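Local coordinates for protein N-acetylglucosamine-specific lectin (Saxidomus purpuratus, PDB 6A7T) that binds N-acetylglucosamine through a C-type lectin fold whose carbohydrate recognition is independent of calcium, at residues A[60-65]-A[148-153]; A[100-105]-A[123-128]; A[111-116]-A[135-140]. All coordinates share one frame; numbering follows the deposited sequence. Where two conformers were deposited one is given.

Interaction 1 (A[60-65]-A[148-153]); sequences AALVTV and GPSICE. With CA (calcium ion), chain C.
E153 and A61 pair across antiparallel strands of the C-type lectin fold, where the short edge strand 61-62 lies against the closing strand 148-154. Backbone bonds join them in both directions, the straighter running from E153 N to A61 O at 2.8 Å; just past the edge strand, V63 N reaches I151 O at 2.9 Å.

In the E153 side chain CG stands anti to the backbone N (chi1 -179°), and the chain stays extended beyond it. CB passes 3.8 Å from V63 CA, and CD comes up beside V63 CG2 before the carboxylate forks. OE1 accepts a hydrogen bond from T64 N at 3.2 Å, nearly in line with its own C-O bond. The same oxygen binds the calcium ion at 2.5 Å. OE2 meets the ion at 2.6 Å, making the carboxylate bidentate, and is also hydrogen-bonded to S37 OG. Glutamate suits the place because its length carries the charge from the strand to the metal; the ion probably offsets the repulsion among E153, E66 and E70, which bind it together.

Branched V63 serves two neighbours, CG1 packing on I151 CB while CG2 flanks the glutamate. The single methyl of A60 fits against CB of C152, whose SG forms the disulfide with C55. Two waters add to the calcium shell, and T64 gives it a backbone ligand, the carbonyl O, 2.4 Å from the ion.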
ATOM      1  N   ALA A  60       0.378  -5.116  15.576  1.00  7.82           N
ATOM      2  CA  ALA A  60      -0.385  -4.159  14.806  1.00  7.03           C
ATOM      3  C   ALA A  60      -0.839  -3.049  15.760  1.00  6.97           C
ATOM      4  O   ALA A  60      -0.377  -2.941  16.871  1.00  7.49           O
ATOM      5  CB  ALA A  60      -1.554  -4.901  14.202  1.00  7.18           C
ATOM      6  N   ALA A  61      -1.759  -2.240  15.289  1.00  6.65           N
ATOM      7  CA  ALA A  61      -2.369  -1.166  16.080  1.00  6.68           C
ATOM      8  C   ALA A  61      -3.728  -0.860  15.493  1.00  6.32           C
ATOM      9  O   ALA A  61      -3.970  -1.161  14.354  1.00  6.58           O
ATOM     10  CB  ALA A  61      -1.495   0.064  16.044  1.00  6.81           C
ATOM     11  N   LEU A  62      -4.619  -0.268  16.301  1.00  5.71           N
ATOM     12  CA  LEU A  62      -5.885   0.180  15.722  1.00  5.73           C
ATOM     13  C   LEU A  62      -5.581   1.104  14.522  1.00  5.80           C
ATOM     14  O   LEU A  62      -4.641   1.918  14.544  1.00  6.15           O
ATOM     15  CB  LEU A  62      -6.708   0.900  16.799  1.00  5.97           C
ATOM     16  CG  LEU A  62      -7.424   0.045  17.825  1.00  5.68           C
ATOM     17  CD1 LEU A  62      -7.891   0.906  18.987  1.00  6.33           C
ATOM     18  CD2 LEU A  62      -8.565  -0.704  17.177  1.00  6.47           C
ATOM     19  N   VAL A  63      -6.379   0.940  13.447  1.00  5.67           N
ATOM     20  CA  VAL A  63      -6.175   1.602  12.188  1.00  6.47           C
ATOM     21  C   VAL A  63      -6.151   3.122  12.329  1.00  6.48           C
ATOM     22  O   VAL A  63      -6.923   3.682  13.047  1.00  6.91           O
ATOM     23  CB  VAL A  63      -7.239   1.166  11.168  1.00  6.78           C
ATOM     24  CG1 VAL A  63      -8.628   1.621  11.568  1.00  7.08           C
ATOM     25  CG2 VAL A  63      -6.860   1.613   9.765  1.00  7.41           C
ATOM     26  N   THR A  64      -5.224   3.756  11.618  1.00  7.71           N
ATOM     27  CA  THR A  64      -5.168   5.221  11.510  1.00  9.11           C
ATOM     28  C   THR A  64      -5.410   5.552  10.034  1.00  9.76           C
ATOM     29  O   THR A  64      -5.007   4.804   9.201  1.00  9.30           O
ATOM     30  CB  THR A  64      -3.827   5.724  12.031  1.00 10.25           C
ATOM     31  OG1 THR A  64      -2.838   5.121  11.211  1.00 10.69           O
ATOM     32  CG2 THR A  64      -3.650   5.337  13.477  1.00  9.85           C
ATOM     33  N   VAL A  65      -6.196   6.620   9.777  1.00 11.56           N
ATOM     34  CA  VAL A  65      -6.761   6.860   8.423  1.00 12.35           C
ATOM     35  C   VAL A  65      -6.239   8.203   7.910  1.00 13.75           C
ATOM     36  O   VAL A  65      -6.819   9.246   8.219  1.00 14.77           O
ATOM     37  CB  VAL A  65      -8.292   6.789   8.410  1.00 12.40           C
ATOM     38  CG1 VAL A  65      -8.823   6.843   6.969  1.00 11.80           C
ATOM     39  CG2 VAL A  65      -8.805   5.548   9.137  1.00 12.60           C
ATOM     40  N   GLY A 148     -17.342  -3.315  20.911  1.00 12.60           N
ATOM     41  CA  GLY A 148     -17.626  -3.447  19.515  1.00 11.94           C
ATOM     42  C   GLY A 148     -16.451  -4.091  18.781  1.00 10.87           C
ATOM     43  O   GLY A 148     -15.385  -4.299  19.377  1.00  9.18           O
ATOM     44  N   PRO A 149     -16.631  -4.363  17.476  1.00  9.29           N
ATOM     45  CA  PRO A 149     -15.557  -4.918  16.641  1.00  9.04           C
ATOM     46  C   PRO A 149     -14.552  -3.774  16.435  1.00  8.62           C
ATOM     47  O   PRO A 149     -14.824  -2.625  16.758  1.00  8.38           O
ATOM     48  CB  PRO A 149     -16.310  -5.370  15.365  1.00  9.48           C
ATOM     49  CG  PRO A 149     -17.378  -4.339  15.237  1.00  9.27           C
ATOM     50  CD  PRO A 149     -17.822  -4.044  16.661  1.00  9.62           C
ATOM     51  N   SER A 150     -13.447  -4.094  15.793  1.00  7.69           N
ATOM     52  CA  SER A 150     -12.355  -3.099  15.635  1.00  7.81           C
ATOM     53  C   SER A 150     -11.565  -3.443  14.382  1.00  7.71           C
ATOM     54  O   SER A 150     -11.755  -4.519  13.811  1.00  8.80           O
ATOM     55  CB  SER A 150     -11.476  -3.059  16.854  1.00  8.50           C
ATOM     56  OG  SER A 150     -10.807  -4.291  17.119  1.00  8.94           O
ATOM     57  N   ILE A 151     -10.740  -2.495  13.977  1.00  7.13           N
ATOM     58  CA  ILE A 151      -9.906  -2.636  12.756  1.00  7.49           C
ATOM     59  C   ILE A 151      -8.438  -2.426  13.135  1.00  6.84           C
ATOM     60  O   ILE A 151      -8.082  -1.368  13.641  1.00  5.97           O
ATOM     61  CB  ILE A 151     -10.337  -1.669  11.642  1.00  8.45           C
ATOM     62  CG1 ILE A 151     -11.828  -1.814  11.336  1.00  8.62           C
ATOM     63  CG2 ILE A 151      -9.507  -1.898  10.395  1.00  9.09           C
ATOM     64  CD1 ILE A 151     -12.461  -0.668  10.600  1.00  9.39           C
ATOM     65  N   CYS A 152      -7.617  -3.458  12.908  1.00  6.92           N
ATOM     66  CA  CYS A 152      -6.176  -3.381  13.187  1.00  7.59           C
ATOM     67  C   CYS A 152      -5.429  -3.153  11.859  1.00  7.45           C
ATOM     68  O   CYS A 152      -5.902  -3.602  10.814  1.00  8.57           O
ATOM     69  CB  CYS A 152      -5.573  -4.630  13.794  1.00  8.30           C
ATOM     70  SG  CYS A 152      -6.392  -5.198  15.300  1.00  9.25           S
ATOM     71  N   GLU A 153      -4.352  -2.370  11.913  1.00  6.79           N
ATOM     72  CA  GLU A 153      -3.499  -2.085  10.754  1.00  7.39           C
ATOM     73  C   GLU A 153      -2.056  -2.456  11.125  1.00  7.47           C
ATOM     74  O   GLU A 153      -1.602  -2.076  12.169  1.00  8.22           O
ATOM     75  CB  GLU A 153      -3.652  -0.625  10.359  1.00  8.15           C
ATOM     76  CG  GLU A 153      -2.827  -0.209   9.141  1.00  8.36           C
ATOM     77  CD  GLU A 153      -2.868   1.270   8.767  1.00  9.00           C
ATOM     78  OE1 GLU A 153      -3.332   2.129   9.586  1.00  9.44           O
ATOM     79  OE2 GLU A 153      -2.386   1.570   7.671  1.00 10.53           O
TER
HETATM   80 CA    CA C 201      -3.186   4.009   7.873  1.00 11.63          CA
HETATM   81  O   HOH W   1      -1.743   4.100   5.864  1.00 15.55           O
HETATM   82  O   HOH W   2      -0.949   4.082   8.958  1.00 11.13           O

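Interaction 2 (A[100-105]-A[123-128]); sequences YRWIDG and GCMDYL
M125 meets Y100 with CG and W102 with its terminal methyl. CG lies 4.0 Å from Y100 CD1, and a bend at chi3 (61°) brings the methyl CE to within 4.2 Å of W102 CH2. The sulfur SD stands 5.2 Å from both the Y100 ring centroid and that of the W102 six-membered ring, two oblique Met-aromatic contacts. An unbranched thioether suits this place because it can bend to meet two rings at once.

At the far end of the tyrosine, G123 N makes a weak hydrogen bond to Y100 OH (3.0 Å), and G123 O lies at the ring edge, 3.3 Å from CE1. Having no side chain, G123 leaves room for the hydroxyl beside its CA.

Farther out, Y100 OH has a stronger partner in A120 O, while W93 and W113 meet the Y100 ring edge-to-face and W137 meets that of W102. Strand 86-94 lies between the two strands and hydrogen-bonds to each, through S92 to R101 and through I89 to M125. Around M125 the contact is thioether and hydrocarbon against aromatic carbon, consistent with cohesion by dispersion, while at G123 the hydroxyl is held mainly by A120 O.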
ATOM      1  N   TYR A 100      -8.686  15.601  18.942  1.00 13.57           N
ATOM      2  CA  TYR A 100      -8.536  14.237  18.493  1.00 12.61           C
ATOM      3  C   TYR A 100      -7.238  14.082  17.676  1.00 11.06           C
ATOM      4  O   TYR A 100      -6.872  14.860  16.775  1.00 11.93           O
ATOM      5  CB  TYR A 100      -9.828  13.778  17.772  1.00 11.84           C
ATOM      6  CG  TYR A 100     -11.012  13.632  18.682  1.00 11.42           C
ATOM      7  CD1 TYR A 100     -11.268  12.450  19.360  1.00 10.40           C
ATOM      8  CD2 TYR A 100     -11.913  14.679  18.879  1.00 10.33           C
ATOM      9  CE1 TYR A 100     -12.334  12.296  20.220  1.00 11.12           C
ATOM     10  CE2 TYR A 100     -12.982  14.550  19.740  1.00 11.13           C
ATOM     11  CZ  TYR A 100     -13.180  13.378  20.456  1.00 10.08           C
ATOM     12  OH  TYR A 100     -14.167  13.180  21.357  1.00 13.29           O
ATOM     13  N   ARG A 101      -6.514  12.989  17.964  1.00 10.96           N
ATOM     14  CA  ARG A 101      -5.297  12.587  17.308  1.00 11.73           C
ATOM     15  C   ARG A 101      -5.339  11.064  17.050  1.00 10.84           C
ATOM     16  O   ARG A 101      -6.006  10.325  17.765  1.00 11.40           O
ATOM     17  CB  ARG A 101      -4.075  12.886  18.190  1.00 14.04           C
ATOM     18  CG  ARG A 101      -3.932  14.339  18.627  1.00 15.43           C
ATOM     19  CD  ARG A 101      -3.584  15.272  17.501  1.00 17.71           C
ATOM     20  NE  ARG A 101      -2.209  15.133  17.048  1.00 18.38           N
ATOM     21  CZ  ARG A 101      -1.397  16.152  16.742  1.00 17.74           C
ATOM     22  NH1 ARG A 101      -1.890  17.373  16.697  1.00 21.51           N
ATOM     23  NH2 ARG A 101      -0.109  15.921  16.497  1.00 19.74           N
ATOM     24  N   TRP A 102      -4.617  10.642  16.034  1.00 12.89           N
ATOM     25  CA  TRP A 102      -4.385   9.218  15.833  1.00 11.74           C
ATOM     26  C   TRP A 102      -3.517   8.703  16.971  1.00 12.41           C
ATOM     27  O   TRP A 102      -2.772   9.446  17.568  1.00 11.60           O
ATOM     28  CB  TRP A 102      -3.746   8.937  14.477  1.00 12.41           C
ATOM     29  CG  TRP A 102      -4.618   9.353  13.338  1.00 11.73           C
ATOM     30  CD1 TRP A 102      -4.322  10.270  12.374  1.00 12.49           C
ATOM     31  CD2 TRP A 102      -5.928   8.867  13.028  1.00 11.39           C
ATOM     32  NE1 TRP A 102      -5.353  10.405  11.476  1.00 13.00           N
ATOM     33  CE2 TRP A 102      -6.360   9.571  11.873  1.00 13.12           C
ATOM     34  CE3 TRP A 102      -6.790   7.936  13.628  1.00 11.79           C
ATOM     35  CZ2 TRP A 102      -7.603   9.327  11.299  1.00 11.99           C
ATOM     36  CZ3 TRP A 102      -8.036   7.738  13.086  1.00 10.92           C
ATOM     37  CH2 TRP A 102      -8.439   8.445  11.940  1.00 11.46           C
ATOM     38  N   ILE A 103      -3.605   7.401  17.226  1.00 11.93           N
ATOM     39  CA  ILE A 103      -2.937   6.851  18.422  1.00 13.02           C
ATOM     40  C   ILE A 103      -1.409   6.812  18.283  1.00 13.76           C
ATOM     41  O   ILE A 103      -0.751   6.647  19.308  1.00 15.00           O
ATOM     42  CB  ILE A 103      -3.481   5.469  18.787  1.00 13.13           C
ATOM     43  CG1 ILE A 103      -3.341   4.505  17.617  1.00 14.64           C
ATOM     44  CG2 ILE A 103      -4.890   5.587  19.363  1.00 13.56           C
ATOM     45  CD1 ILE A 103      -3.487   3.049  18.027  1.00 16.48           C
ATOM     46  N   ASP A 104      -0.853   6.997  17.087  1.00 13.29           N
ATOM     47  CA  ASP A 104       0.597   7.254  16.959  1.00 14.73           C
ATOM     48  C   ASP A 104       0.981   8.702  17.308  1.00 14.90           C
ATOM     49  O   ASP A 104       2.179   9.079  17.139  1.00 16.98           O
ATOM     50  CB  ASP A 104       1.130   6.971  15.559  1.00 15.81           C
ATOM     51  CG  ASP A 104       0.488   7.759  14.427  1.00 15.87           C
ATOM     52  OD1 ASP A 104      -0.351   8.622  14.685  1.00 15.09           O
ATOM     53  OD2 ASP A 104       0.844   7.463  13.268  1.00 20.95           O
ATOM     54  N   GLY A 105       0.008   9.503  17.727  1.00 14.05           N
ATOM     55  CA  GLY A 105       0.193  10.903  18.126  1.00 15.81           C
ATOM     56  C   GLY A 105      -0.057  11.921  17.012  1.00 18.63           C
ATOM     57  O   GLY A 105      -0.131  13.158  17.311  1.00 20.24           O
ATOM     58  N   GLY A 123     -13.289  11.728  23.857  1.00 14.07           N
ATOM     59  CA  GLY A 123     -13.790  10.438  23.411  1.00 13.40           C
ATOM     60  C   GLY A 123     -12.786   9.596  22.645  1.00 13.23           C
ATOM     61  O   GLY A 123     -11.609   9.948  22.481  1.00 13.84           O
ATOM     62  N   CYS A 124     -13.292   8.457  22.156  1.00 12.60           N
ATOM     63  CA  CYS A 124     -12.548   7.618  21.217  0.50 12.57           C
ATOM     64  C   CYS A 124     -13.357   7.483  19.933  1.00 12.28           C
ATOM     65  O   CYS A 124     -14.555   7.686  19.971  1.00 14.92           O
ATOM     66  CB  CYS A 124     -12.277   6.258  21.830  0.50 13.88           C
ATOM     67  SG  CYS A 124     -11.237   6.395  23.302  0.50 16.18           S
ATOM     68  N   MET A 125     -12.680   7.129  18.843  1.00 10.11           N
ATOM     69  CA  MET A 125     -13.313   7.192  17.531  1.00 10.55           C
ATOM     70  C   MET A 125     -13.707   5.805  17.014  1.00 10.85           C
ATOM     71  O   MET A 125     -13.037   4.793  17.246  1.00 10.58           O
ATOM     72  CB  MET A 125     -12.419   7.880  16.512  1.00 10.67           C
ATOM     73  CG  MET A 125     -12.025   9.340  16.899  1.00 10.83           C
ATOM     74  SD  MET A 125     -10.766  10.091  15.943  1.00 12.13           S
ATOM     75  CE  MET A 125     -11.551  10.039  14.324  1.00 13.24           C
ATOM     76  N   ASP A 126     -14.783   5.836  16.241  1.00 11.15           N
ATOM     77  CA  ASP A 126     -15.251   4.703  15.452  1.00 11.10           C
ATOM     78  C   ASP A 126     -15.617   5.160  14.037  1.00 12.18           C
ATOM     79  O   ASP A 126     -15.690   6.335  13.759  1.00 11.95           O
ATOM     80  CB  ASP A 126     -16.390   3.985  16.166  1.00 11.90           C
ATOM     81  CG  ASP A 126     -17.676   4.758  16.398  1.00 13.02           C
ATOM     82  OD1 ASP A 126     -17.874   5.758  15.716  1.00 14.56           O
ATOM     83  OD2 ASP A 126     -18.476   4.264  17.218  1.00 13.55           O
ATOM     84  N   TYR A 127     -15.760   4.190  13.126  1.00 10.09           N
ATOM     85  CA  TYR A 127     -16.653   4.319  11.947  1.00  9.54           C
ATOM     86  C   TYR A 127     -18.025   3.937  12.469  1.00  9.48           C
ATOM     87  O   TYR A 127     -18.164   2.914  13.100  1.00 10.35           O
ATOM     88  CB  TYR A 127     -16.243   3.385  10.803  1.00  9.03           C
ATOM     89  CG  TYR A 127     -15.186   3.944   9.903  1.00  8.94           C
ATOM     90  CD1 TYR A 127     -15.470   4.701   8.772  1.00  9.28           C
ATOM     91  CD2 TYR A 127     -13.841   3.706  10.182  1.00  8.71           C
ATOM     92  CE1 TYR A 127     -14.469   5.203   7.958  1.00 10.24           C
ATOM     93  CE2 TYR A 127     -12.835   4.255   9.412  1.00  9.19           C
ATOM     94  CZ  TYR A 127     -13.131   5.000   8.279  1.00  9.96           C
ATOM     95  OH  TYR A 127     -12.124   5.535   7.517  1.00 11.78           O
ATOM     96  N   LEU A 128     -19.049   4.720  12.121  1.00 11.13           N
ATOM     97  CA  LEU A 128     -20.412   4.440  12.519  1.00 11.83           C
ATOM     98  C   LEU A 128     -21.315   4.521  11.288  1.00 12.10           C
ATOM     99  O   LEU A 128     -21.056   5.374  10.427  1.00 11.82           O
ATOM    100  CB  LEU A 128     -20.830   5.533  13.514  1.00 13.45           C
ATOM    101  CG  LEU A 128     -22.282   5.531  13.983  1.00 13.64           C
ATOM    102  CD1 LEU A 128     -22.680   4.283  14.749  1.00 13.68           C
ATOM    103  CD2 LEU A 128     -22.581   6.790  14.802  1.00 14.57           C
TER

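Interaction 3 (A[111-116]-A[135-140]); sequences NGWGPN and WQWNDH
The sugar-binding region of the C-type lectin fold is built here, where W113 of the long loop meets W137, first residue of the family's Trp-Asn-Asp motif on strand 136-140. Two nearly straight backbone bonds bracket W113: W137 N to G112 O, 2.9 Å, and G114 N to W137 O, also 2.9 Å.

G112 CA sits 3.5 Å from the centroid of the W137 six-membered ring, almost on the ring normal, a CH-pi contact; a side chain here would run into W137 CZ2, which glycine avoids. That six-membered ring turns its edge to the face of the W113 five-membered ring, planes 79° apart, CE3 lying 3.7 Å above the W113 plane. W113 CG, anti to the carbonyl carbon (chi1 -69°), is among the atoms CE3 touches. An Asx turn steadies this loop, N111 OD1 accepting from W113 N at 3.1 Å.

N138 OD1 is hydrogen-bonded to R117 NE; N138, R117 and H140 bind N-acetylglucosamine in a structure of this protein. D139, a ligand of a second calcium known for this protein but absent here, turns its carboxylate to D119 N, A120 N and Q141 NE2. W113 CZ3 borders this motif's backbone, 3.9 Å from D139 N.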
ATOM      1  N   ASN A 111     -10.361  14.761   6.792  1.00 23.66           N
ATOM      2  CA  ASN A 111     -11.623  14.926   7.547  1.00 27.89           C
ATOM      3  C   ASN A 111     -12.644  13.843   7.140  1.00 24.48           C
ATOM      4  O   ASN A 111     -13.425  14.007   6.235  1.00 24.44           O
ATOM      5  CB  ASN A 111     -12.216  16.331   7.424  1.00 29.31           C
ATOM      6  CG  ASN A 111     -13.440  16.534   8.299  1.00 32.99           C
ATOM      7  OD1 ASN A 111     -13.849  15.653   9.054  1.00 30.47           O
ATOM      8  ND2 ASN A 111     -14.047  17.713   8.225  1.00 35.98           N
ATOM      9  N   GLY A 112     -12.634  12.723   7.860  1.00 21.22           N
ATOM     10  CA  GLY A 112     -13.615  11.674   7.685  1.00 18.24           C
ATOM     11  C   GLY A 112     -14.705  11.676   8.721  1.00 18.15           C
ATOM     12  O   GLY A 112     -15.402  10.692   8.870  1.00 16.44           O
ATOM     13  N   TRP A 113     -14.882  12.775   9.468  1.00 13.60           N
ATOM     14  CA  TRP A 113     -15.908  12.817  10.467  1.00 16.30           C
ATOM     15  C   TRP A 113     -17.287  12.828   9.810  1.00 15.75           C
ATOM     16  O   TRP A 113     -17.408  13.417   8.757  1.00 18.44           O
ATOM     17  CB  TRP A 113     -15.770  14.070  11.325  1.00 15.65           C
ATOM     18  CG  TRP A 113     -14.564  14.056  12.218  1.00 15.80           C
ATOM     19  CD1 TRP A 113     -13.370  14.663  12.004  1.00 16.22           C
ATOM     20  CD2 TRP A 113     -14.453  13.359  13.459  1.00 13.50           C
ATOM     21  NE1 TRP A 113     -12.539  14.445  13.074  1.00 14.66           N
ATOM     22  CE2 TRP A 113     -13.201  13.708  14.000  1.00 15.25           C
ATOM     23  CE3 TRP A 113     -15.354  12.652  14.249  1.00 14.98           C
ATOM     24  CZ2 TRP A 113     -12.777  13.221  15.227  1.00 12.05           C
ATOM     25  CZ3 TRP A 113     -14.950  12.183  15.476  1.00 15.06           C
ATOM     26  CH2 TRP A 113     -13.679  12.514  15.972  1.00 13.64           C
ATOM     27  N   GLY A 114     -18.277  12.251  10.497  1.00 17.60           N
ATOM     28  CA  GLY A 114     -19.672  12.362  10.100  1.00 19.27           C
ATOM     29  C   GLY A 114     -20.163  13.764  10.397  1.00 20.60           C
ATOM     30  O   GLY A 114     -19.508  14.535  11.095  1.00 17.25           O
ATOM     31  N   PRO A 115     -21.332  14.159   9.853  1.00 20.34           N
ATOM     32  CA  PRO A 115     -21.762  15.541  10.023  1.00 21.73           C
ATOM     33  C   PRO A 115     -21.858  15.907  11.514  1.00 19.86           C
ATOM     34  O   PRO A 115     -22.388  15.151  12.278  1.00 18.50           O
ATOM     35  CB  PRO A 115     -23.139  15.543   9.344  1.00 21.07           C
ATOM     36  CG  PRO A 115     -23.199  14.304   8.461  1.00 22.90           C
ATOM     37  CD  PRO A 115     -22.250  13.297   9.090  1.00 21.21           C
ATOM     38  N   ASN A 116     -21.386  17.104  11.880  1.00 22.90           N
ATOM     39  CA  ASN A 116     -21.532  17.668  13.231  1.00 23.59           C
ATOM     40  C   ASN A 116     -20.863  16.768  14.287  1.00 20.19           C
ATOM     41  O   ASN A 116     -21.421  16.588  15.401  1.00 23.06           O
ATOM     42  CB  ASN A 116     -22.992  17.935  13.556  1.00 25.95           C
ATOM     43  CG  ASN A 116     -23.631  18.768  12.460  1.00 29.23           C
ATOM     44  OD1 ASN A 116     -23.099  19.813  12.086  1.00 36.07           O
ATOM     45  ND2 ASN A 116     -24.712  18.263  11.889  1.00 28.77           N
ATOM     46  N   TRP A 135     -21.085   5.414   7.513  1.00 14.58           N
ATOM     47  CA  TRP A 135     -19.746   4.876   7.534  1.00 14.28           C
ATOM     48  C   TRP A 135     -18.715   6.013   7.537  1.00 12.86           C
ATOM     49  O   TRP A 135     -17.862   6.136   6.698  1.00 11.91           O
ATOM     50  CB  TRP A 135     -19.531   3.828   6.433  1.00 14.70           C
ATOM     51  CG  TRP A 135     -20.283   2.559   6.680  1.00 15.69           C
ATOM     52  CD1 TRP A 135     -21.194   1.987   5.830  1.00 16.60           C
ATOM     53  CD2 TRP A 135     -20.258   1.731   7.853  1.00 15.77           C
ATOM     54  NE1 TRP A 135     -21.676   0.834   6.375  1.00 19.32           N
ATOM     55  CE2 TRP A 135     -21.148   0.658   7.619  1.00 16.09           C
ATOM     56  CE3 TRP A 135     -19.551   1.762   9.067  1.00 14.89           C
ATOM     57  CZ2 TRP A 135     -21.320  -0.377   8.532  1.00 15.43           C
ATOM     58  CZ3 TRP A 135     -19.758   0.758   9.984  1.00 16.11           C
ATOM     59  CH2 TRP A 135     -20.668  -0.274   9.739  1.00 15.51           C
ATOM     60  N   GLN A 136     -18.853   6.870   8.559  1.00 14.17           N
ATOM     61  CA  GLN A 136     -17.964   8.004   8.803  1.00 14.19           C
ATOM     62  C   GLN A 136     -17.621   7.981  10.294  1.00 12.00           C
ATOM     63  O   GLN A 136     -18.251   7.256  11.102  1.00 13.87           O
ATOM     64  CB  GLN A 136     -18.657   9.304   8.379  1.00 17.98           C
ATOM     65  CG  GLN A 136     -18.820   9.440   6.877  1.00 17.92           C
ATOM     66  CD  GLN A 136     -19.787  10.557   6.557  1.00 19.75           C
ATOM     67  OE1 GLN A 136     -20.937  10.577   6.993  1.00 23.09           O
ATOM     68  NE2 GLN A 136     -19.271  11.525   5.852  1.00 18.96           N
ATOM     69  N   TRP A 137     -16.711   8.851  10.696  1.00 12.78           N
ATOM     70  CA  TRP A 137     -16.234   8.782  12.088  1.00 13.07           C
ATOM     71  C   TRP A 137     -17.208   9.443  13.074  1.00 14.83           C
ATOM     72  O   TRP A 137     -17.846  10.444  12.738  1.00 15.45           O
ATOM     73  CB  TRP A 137     -14.832   9.379  12.236  1.00 12.51           C
ATOM     74  CG  TRP A 137     -13.827   8.989  11.229  1.00 12.25           C
ATOM     75  CD1 TRP A 137     -13.714   7.800  10.572  1.00 11.32           C
ATOM     76  CD2 TRP A 137     -12.710   9.780  10.828  1.00 11.19           C
ATOM     77  NE1 TRP A 137     -12.656   7.836   9.743  1.00 11.82           N
ATOM     78  CE2 TRP A 137     -12.014   9.044   9.869  1.00 11.57           C
ATOM     79  CE3 TRP A 137     -12.264  11.072  11.136  1.00 11.85           C
ATOM     80  CZ2 TRP A 137     -10.881   9.511   9.228  1.00 12.80           C
ATOM     81  CZ3 TRP A 137     -11.172  11.555  10.456  1.00 12.03           C
ATOM     82  CH2 TRP A 137     -10.451  10.784   9.570  1.00 13.17           C
ATOM     83  N   ASN A 138     -17.367   8.846  14.274  1.00 13.95           N
ATOM     84  CA  ASN A 138     -18.144   9.370  15.387  1.00 13.95           C
ATOM     85  C   ASN A 138     -17.277   9.271  16.656  1.00 14.56           C
ATOM     86  O   ASN A 138     -16.373   8.398  16.734  1.00 14.81           O
ATOM     87  CB  ASN A 138     -19.403   8.562  15.678  1.00 14.59           C
ATOM     88  CG  ASN A 138     -20.276   9.208  16.713  1.00 16.55           C
ATOM     89  OD1 ASN A 138     -20.409  10.415  16.673  1.00 18.45           O
ATOM     90  ND2 ASN A 138     -20.833   8.425  17.632  1.00 18.88           N
ATOM     91  N   ASP A 139     -17.500  10.173  17.602  1.00 15.34           N
ATOM     92  CA  ASP A 139     -16.810  10.201  18.913  1.00 15.51           C
ATOM     93  C   ASP A 139     -17.725   9.600  19.970  1.00 14.87           C
ATOM     94  O   ASP A 139     -18.885  10.029  20.127  1.00 15.24           O
ATOM     95  CB  ASP A 139     -16.463  11.644  19.305  1.00 15.51           C
ATOM     96  CG  ASP A 139     -17.682  12.561  19.365  1.00 17.67           C
ATOM     97  OD1 ASP A 139     -18.299  12.753  18.301  1.00 15.96           O
ATOM     98  OD2 ASP A 139     -18.062  12.966  20.489  1.00 17.95           O
ATOM     99  N   HIS A 140     -17.228   8.628  20.746  1.00 11.53           N
ATOM    100  CA  HIS A 140     -17.941   7.967  21.780  1.00 12.52           C
ATOM    101  C   HIS A 140     -17.170   8.211  23.086  1.00 14.12           C
ATOM    102  O   HIS A 140     -15.955   8.041  23.120  1.00 14.18           O
ATOM    103  CB  HIS A 140     -18.078   6.449  21.526  1.00 12.46           C
ATOM    104  CG  HIS A 140     -18.910   5.732  22.533  1.00 13.01           C
ATOM    105  ND1 HIS A 140     -20.297   5.881  22.575  1.00 14.14           N
ATOM    106  CD2 HIS A 140     -18.623   4.795  23.473  1.00 13.65           C
ATOM    107  CE1 HIS A 140     -20.796   5.092  23.502  1.00 15.37           C
ATOM    108  NE2 HIS A 140     -19.792   4.436  24.095  1.00 14.91           N
TER

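In the fold
From the N terminus, the chain first lays down 60-65, whose partner 148-153 comes only near the end; interaction 1 thus closes a loop that holds both other contacts. Inside it, interactions 2 and 3 cross, their segments alternating as 100-105, 111-116, 123-128 and 135-140. Strands 124-130 and 136-140 are neighbours in one sheet, so C124 N and L128 N bond to the carbonyls of H140 and Q136 and tie interaction 2 to interaction 3. M125 CE also packs on W137. V65 brings interaction 1 against W102 and W137, joining the sheet beside the bound calcium to the sheet and long loop of the sugar-binding region.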